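Long-range contacts in lytic polysaccharide monooxygenase (Neurospora crassa, PDB 4QI8), which probably cleaves the glycosidic bonds of cellulose oxidatively at a single copper ion, as a secreted member of the AA9 family of monooxygenases: residues A[58-64]-A[122-128]; A[105-109]-A[202-206]. All blocks are in the same frame, centred on the assembly; numbering follows the deposited sequence. Where two conformers were deposited one is given.

Interaction 1: A[58-64]-A[122-128]; sequences AGTTITY and SFPVKIP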
loop_
_atom_site.group_PDB
_atom_site.type_symbol
_atom_site.label_atom_id
_atom_site.label_comp_id
_atom_site.label_asym_id
_atom_site.label_seq_id
_atom_site.Cartn_x
_atom_site.Cartn_y
_atom_site.Cartn_z
ATOM N N ALA A 58 14.127 -6.165 -9.659
ATOM C CA ALA A 58 14.466 -5.668 -8.337
ATOM C C ALA A 58 15.449 -4.516 -8.494
ATOM O O ALA A 58 16.324 -4.546 -9.365
ATOM C CB ALA A 58 15.073 -6.772 -7.499
ATOM N N GLY A 59 15.293 -3.496 -7.659
ATOM C CA GLY A 59 16.192 -2.359 -7.665
ATOM C C GLY A 59 15.734 -1.227 -8.563
ATOM O O GLY A 59 16.377 -0.179 -8.603
ATOM N N THR A 60 14.635 -1.429 -9.281
ATOM C CA THR A 60 14.098 -0.383 -10.149
ATOM C C THR A 60 12.875 0.271 -9.517
ATOM O O THR A 60 12.374 -0.175 -8.482
ATOM C CB THR A 60 13.723 -0.926 -11.542
ATOM O OG1 THR A 60 12.607 -1.814 -11.436
ATOM C CG2 THR A 60 14.900 -1.659 -12.181
ATOM N N THR A 61 12.429 1.346 -10.154
ATOM C CA THR A 61 11.294 2.124 -9.697
ATOM C C THR A 61 10.167 1.985 -10.690
ATOM O O THR A 61 10.339 2.266 -11.875
ATOM C CB THR A 61 11.649 3.607 -9.614
ATOM O OG1 THR A 61 12.672 3.794 -8.636
ATOM C CG2 THR A 61 10.439 4.441 -9.224
ATOM N N ILE A 62 9.006 1.581 -10.197
ATOM C CA ILE A 62 7.816 1.490 -11.026
ATOM C C ILE A 62 6.839 2.559 -10.572
ATOM O O ILE A 62 7.151 3.365 -9.698
ATOM C CB ILE A 62 7.206 0.090 -10.967
ATOM C CG1 ILE A 62 6.776 -0.266 -9.543
ATOM C CG2 ILE A 62 8.220 -0.926 -11.473
ATOM C CD1 ILE A 62 6.116 -1.627 -9.416
ATOM N N THR A 63 5.666 2.585 -11.176
ATOM C CA THR A 63 4.733 3.661 -10.892
ATOM C C THR A 63 3.378 3.066 -10.535
ATOM O O THR A 63 2.881 2.219 -11.261
ATOM C CB THR A 63 4.610 4.613 -12.106
ATOM O OG1 THR A 63 5.892 5.160 -12.436
ATOM C CG2 THR A 63 3.656 5.747 -11.805
ATOM N N TYR A 64 2.813 3.504 -9.410
ATOM C CA TYR A 64 1.465 3.112 -9.000
ATOM C C TYR A 64 0.555 4.315 -9.221
ATOM O O TYR A 64 0.819 5.398 -8.699
ATOM C CB TYR A 64 1.443 2.670 -7.527
ATOM C CG TYR A 64 0.565 1.472 -7.242
ATOM C CD1 TYR A 64 -0.793 1.500 -7.522
ATOM C CD2 TYR A 64 1.085 0.312 -6.683
ATOM C CE1 TYR A 64 -1.601 0.390 -7.260
ATOM C CE2 TYR A 64 0.283 -0.788 -6.423
ATOM C CZ TYR A 64 -1.059 -0.746 -6.702
ATOM O OH TYR A 64 -1.835 -1.844 -6.412
ATOM N N SER A 122 0.055 9.710 -9.389
ATOM C CA SER A 122 0.822 8.483 -9.421
ATOM C C SER A 122 2.016 8.638 -8.484
ATOM O O SER A 122 2.375 9.755 -8.090
ATOM C CB SER A 122 1.256 8.149 -10.841
ATOM O OG SER A 122 2.138 9.123 -11.350
ATOM N N PHE A 123 2.624 7.506 -8.146
ATOM C CA PHE A 123 3.685 7.449 -7.149
ATOM C C PHE A 123 4.799 6.523 -7.600
ATOM O O PHE A 123 4.535 5.402 -8.011
ATOM C CB PHE A 123 3.126 6.954 -5.817
ATOM C CG PHE A 123 2.096 7.868 -5.261
ATOM C CD1 PHE A 123 0.751 7.696 -5.551
ATOM C CD2 PHE A 123 2.478 8.967 -4.511
ATOM C CE1 PHE A 123 -0.175 8.590 -5.071
ATOM C CE2 PHE A 123 1.551 9.856 -4.039
ATOM C CZ PHE A 123 0.229 9.671 -4.325
ATOM N N PRO A 124 6.051 6.987 -7.519
ATOM C CA PRO A 124 7.177 6.104 -7.798
ATOM C C PRO A 124 7.404 5.184 -6.623
ATOM O O PRO A 124 7.450 5.632 -5.475
ATOM C CB PRO A 124 8.347 7.073 -7.948
ATOM C CG PRO A 124 7.996 8.210 -7.065
ATOM C CD PRO A 124 6.502 8.350 -7.187
ATOM N N VAL A 125 7.525 3.899 -6.914
ATOM C CA VAL A 125 7.714 2.886 -5.893
ATOM C C VAL A 125 9.035 2.201 -6.169
ATOM O O VAL A 125 9.192 1.524 -7.181
ATOM C CB VAL A 125 6.579 1.832 -5.904
ATOM C CG1 VAL A 125 6.794 0.820 -4.810
ATOM C CG2 VAL A 125 5.209 2.483 -5.754
ATOM N N LYS A 126 9.999 2.406 -5.282
ATOM C CA LYS A 126 11.306 1.794 -5.447
ATOM C C LYS A 126 11.315 0.383 -4.866
ATOM O O LYS A 126 11.097 0.178 -3.669
ATOM C CB LYS A 126 12.413 2.648 -4.817
ATOM C CG LYS A 126 13.843 2.111 -5.056
ATOM C CD LYS A 126 14.166 1.807 -6.542
ATOM C CE LYS A 126 14.998 2.896 -7.215
ATOM N NZ LYS A 126 15.171 2.646 -8.686
ATOM N N ILE A 127 11.553 -0.588 -5.735
ATOM C CA ILE A 127 11.614 -1.988 -5.341
ATOM C C ILE A 127 13.029 -2.295 -4.836
ATOM O O ILE A 127 13.997 -2.072 -5.559
ATOM C CB ILE A 127 11.297 -2.900 -6.546
ATOM C CG1 ILE A 127 9.926 -2.557 -7.156
ATOM C CG2 ILE A 127 11.360 -4.367 -6.152
ATOM C CD1 ILE A 127 8.719 -2.769 -6.231
ATOM N N PRO A 128 13.165 -2.796 -3.596
ATOM C CA PRO A 128 14.506 -3.087 -3.068
ATOM C C PRO A 128 15.322 -4.015 -3.964
ATOM O O PRO A 128 14.786 -4.958 -4.538
ATOM C CB PRO A 128 14.211 -3.771 -1.735
ATOM C CG PRO A 128 12.896 -3.202 -1.322
ATOM C CD PRO A 128 12.120 -3.056 -2.586
#

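Interaction 2: A[105-109]-A[202-206]; sequences EQPTF and TSYKN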
loop_
_atom_site.group_PDB
_atom_site.type_symbol
_atom_site.label_atom_id
_atom_site.label_comp_id
_atom_site.label_asym_id
_atom_site.label_seq_id
_atom_site.Cartn_x
_atom_site.Cartn_y
_atom_site.Cartn_z
ATOM N N GLU A 105 5.179 7.538 3.989
ATOM C CA GLU A 105 5.286 8.980 3.834
ATOM C C GLU A 105 5.276 9.695 5.176
ATOM O O GLU A 105 4.415 9.443 6.014
ATOM C CB GLU A 105 4.099 9.460 3.001
ATOM C CG GLU A 105 4.086 10.949 2.727
ATOM C CD GLU A 105 2.911 11.381 1.860
ATOM O OE1 GLU A 105 2.237 10.505 1.261
ATOM O OE2 GLU A 105 2.672 12.609 1.779
ATOM N N GLN A 106 6.229 10.602 5.365
ATOM C CA GLN A 106 6.202 11.549 6.471
ATOM C C GLN A 106 5.730 12.904 5.971
ATOM O O GLN A 106 6.154 13.347 4.909
ATOM C CB GLN A 106 7.596 11.699 7.078
ATOM C CG GLN A 106 7.934 10.621 8.080
ATOM C CD GLN A 106 7.305 10.890 9.432
ATOM O OE1 GLN A 106 7.680 11.844 10.118
ATOM N NE2 GLN A 106 6.351 10.053 9.828
ATOM N N PRO A 107 4.877 13.587 6.744
ATOM C CA PRO A 107 4.486 14.945 6.375
ATOM C C PRO A 107 5.596 15.935 6.664
ATOM O O PRO A 107 6.537 15.624 7.394
ATOM C CB PRO A 107 3.315 15.225 7.313
ATOM C CG PRO A 107 3.654 14.449 8.555
ATOM C CD PRO A 107 4.355 13.205 8.067
ATOM N N THR A 108 5.469 17.115 6.081
ATOM C CA THR A 108 6.246 18.259 6.490
ATOM C C THR A 108 5.513 18.927 7.649
ATOM O O THR A 108 4.288 19.092 7.616
ATOM C CB THR A 108 6.409 19.223 5.312
ATOM O OG1 THR A 108 7.118 18.571 4.254
ATOM C CG2 THR A 108 7.132 20.491 5.727
ATOM N N PHE A 109 6.270 19.281 8.682
ATOM C CA PHE A 109 5.710 19.832 9.902
ATOM C C PHE A 109 5.818 21.337 9.902
ATOM O O PHE A 109 6.910 21.897 9.948
ATOM C CB PHE A 109 6.431 19.246 11.112
ATOM C CG PHE A 109 6.266 17.762 11.230
ATOM C CD1 PHE A 109 5.102 17.222 11.757
ATOM C CD2 PHE A 109 7.264 16.903 10.807
ATOM C CE1 PHE A 109 4.937 15.851 11.843
ATOM C CE2 PHE A 109 7.103 15.532 10.901
ATOM C CZ PHE A 109 5.938 15.011 11.423
ATOM N N THR A 202 3.340 17.715 15.971
ATOM C CA THR A 202 4.702 18.063 15.592
ATOM C C THR A 202 5.495 16.824 15.206
ATOM O O THR A 202 6.675 16.912 14.871
ATOM C CB THR A 202 5.426 18.793 16.727
ATOM O OG1 THR A 202 5.397 17.991 17.912
ATOM C CG2 THR A 202 4.751 20.123 17.006
ATOM N N SER A 203 4.829 15.674 15.228
ATOM C CA SER A 203 5.411 14.416 14.786
ATOM C C SER A 203 4.270 13.561 14.265
ATOM O O SER A 203 3.106 13.892 14.467
ATOM C CB SER A 203 6.111 13.709 15.940
ATOM O OG SER A 203 5.193 13.414 16.971
ATOM N N TYR A 204 4.610 12.477 13.581
ATOM C CA TYR A 204 3.606 11.579 13.017
ATOM C C TYR A 204 4.154 10.160 13.013
ATOM O O TYR A 204 5.179 9.886 12.394
ATOM C CB TYR A 204 3.177 11.997 11.591
ATOM C CG TYR A 204 2.189 10.996 11.030
ATOM C CD1 TYR A 204 0.908 10.928 11.540
ATOM C CD2 TYR A 204 2.550 10.084 10.040
ATOM C CE1 TYR A 204 0.005 9.983 11.083
ATOM C CE2 TYR A 204 1.658 9.133 9.585
ATOM C CZ TYR A 204 0.390 9.084 10.110
ATOM O OH TYR A 204 -0.463 8.109 9.673
ATOM N N LYS A 205 3.468 9.256 13.706
ATOM C CA LYS A 205 3.897 7.871 13.763
ATOM C C LYS A 205 3.124 7.037 12.744
ATOM O O LYS A 205 1.980 6.646 12.976
ATOM C CB LYS A 205 3.657 7.303 15.161
ATOM C CG LYS A 205 4.148 5.872 15.343
ATOM C CD LYS A 205 5.633 5.765 15.106
ATOM C CE LYS A 205 6.145 4.352 15.332
ATOM N NZ LYS A 205 7.587 4.277 14.961
ATOM N N ASN A 206 3.742 6.752 11.601
ATOM C CA ASN A 206 3.079 5.911 10.610
ATOM C C ASN A 206 2.676 4.587 11.232
ATOM O O ASN A 206 3.455 3.987 11.969
ATOM C CB ASN A 206 4.014 5.591 9.454
ATOM C CG ASN A 206 4.438 6.817 8.694
ATOM O OD1 ASN A 206 5.349 7.531 9.112
ATOM N ND2 ASN A 206 3.776 7.081 7.571
#

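Interaction 1: A[58-64]-A[122-128]
Strands 61-64 and 122-126 run antiparallel, their axes 4.5 Å apart at closest approach, and the hydrogen-bonded pairs fall at Ile62-Val125 and Tyr64-Phe123. At the first, Ile62 N gives to Val125 O (3.0 Å) and Val125 N to Ile62 O (2.9 Å); at the second, Tyr64 N reaches Phe123 O at 2.9 Å and Phe123 N reaches Tyr64 O at 2.8 Å. Pro124, which has no amide hydrogen, stands opposite Thr63 in a non-hydrogen-bonded pair, so proline costs this edge no bond. Its CA instead makes a CA-H...O contact with Ile62 O (3.3 Å). Backbone hydrogen bonding continues past the strands: Ile127 N donates to Thr60 O (2.9 Å), and Gly59 N makes a weak, bent bond to Ile127 O (2.8 Å). Gly59 has a positive phi of 92° at which a CB would jam against the preceding carbonyl oxygen. The long side chain of Lys126 folds back so that NZ meets Gly59 O at 3.1 Å and makes a weak hydrogen bond to Thr61 OG1 (2.8 Å), whose position is less certain, while Thr60 OG1 turns to Ala57 O. On the same face as Lys126 lie Thr61, Thr63 and Pro124, tolerant of solvent; the other carries Ile62, Tyr64, Phe123 and Val125, apolar groups filling the interior. Tyr64 buries its ring yet satisfies its hydroxyl through Ser159 OG. Strand 61-67 is the middle of a three-stranded sheet between 3-8 and 122-126, and its apolar face packs on Leu138 of strand 134-144 while Phe123 and Val125 meet Phe78 of strand 76-82, closing the AA9 beta-sandwich.

Interaction 2: A[105-109]-A[202-206]
Three hydrogen bonds from two carboxamide side chains tie residues 105-109 to 202-206. Gln106 NE2 divides its donors between Tyr204 O and Asn206 OD1, each 2.8 Å away, and Asn206 ND2 gives an almost linear bond to Glu105 O (2.9 Å, 178° at the hydrogen). Gln106 suits its place because one NH2 group carries two hydrogens, one for each acceptor; Asn206 both accepts on OD1 and donates from ND2, which serves Glu105 O and, in addition, Gln77 OE1. Beyond this polar end, the buried Tyr204 points its CA-to-CB bond at the opposite segment; its CB lies 3.9 Å from Pro107 CD and 4.1 Å from Phe109 CZ. The Tyr204 ring also stacks edge-to-face with Trp115, and its hydroxyl bonds to Gly191 O. Farther out, the flat ring of Phe109 lies along the backbone of 202-204, with CE1 3.3 Å from Ser203 CA and Thr202 O over one ring face. The two segments run in nearly opposite directions, 171° apart end to end, but the CA atoms of Gln106 and Tyr204 are 7.0 Å apart, too wide for a beta ladder. Side chains therefore supply the donors that backbone amides would give in a sheet, and apolar rings fill the remaining gap. Such chemistry holds the irregular loop near the C-terminus against the chain leaving strand 99-104 through hydrogen bonds from the Gln106 and Asn206 carboxamides, without the two segments pairing as strands with each other.

Interactions 1 and 2 have centres 22 Å apart, and although their nearest atoms approach to about 5 Å they do not touch. Their segments alternate along the chain: 105-109 falls between the two partners of interaction 1, and 202-206 follows both. Met76, at the start of strand 76-82, and Ser117 join them indirectly, since both meet Phe123 of interaction 1 and hydrogen-bond the Glu105 carboxylate of interaction 2. The copper ligands are His1, His72 and Tyr157, so neither contact takes part in the first coordination shell. The Phe123 side chain is about 9 Å from that of Tyr157 but about 14 Å from the copper, well away from the ion; the Glu105 side chain is about 10 Å from that of His72.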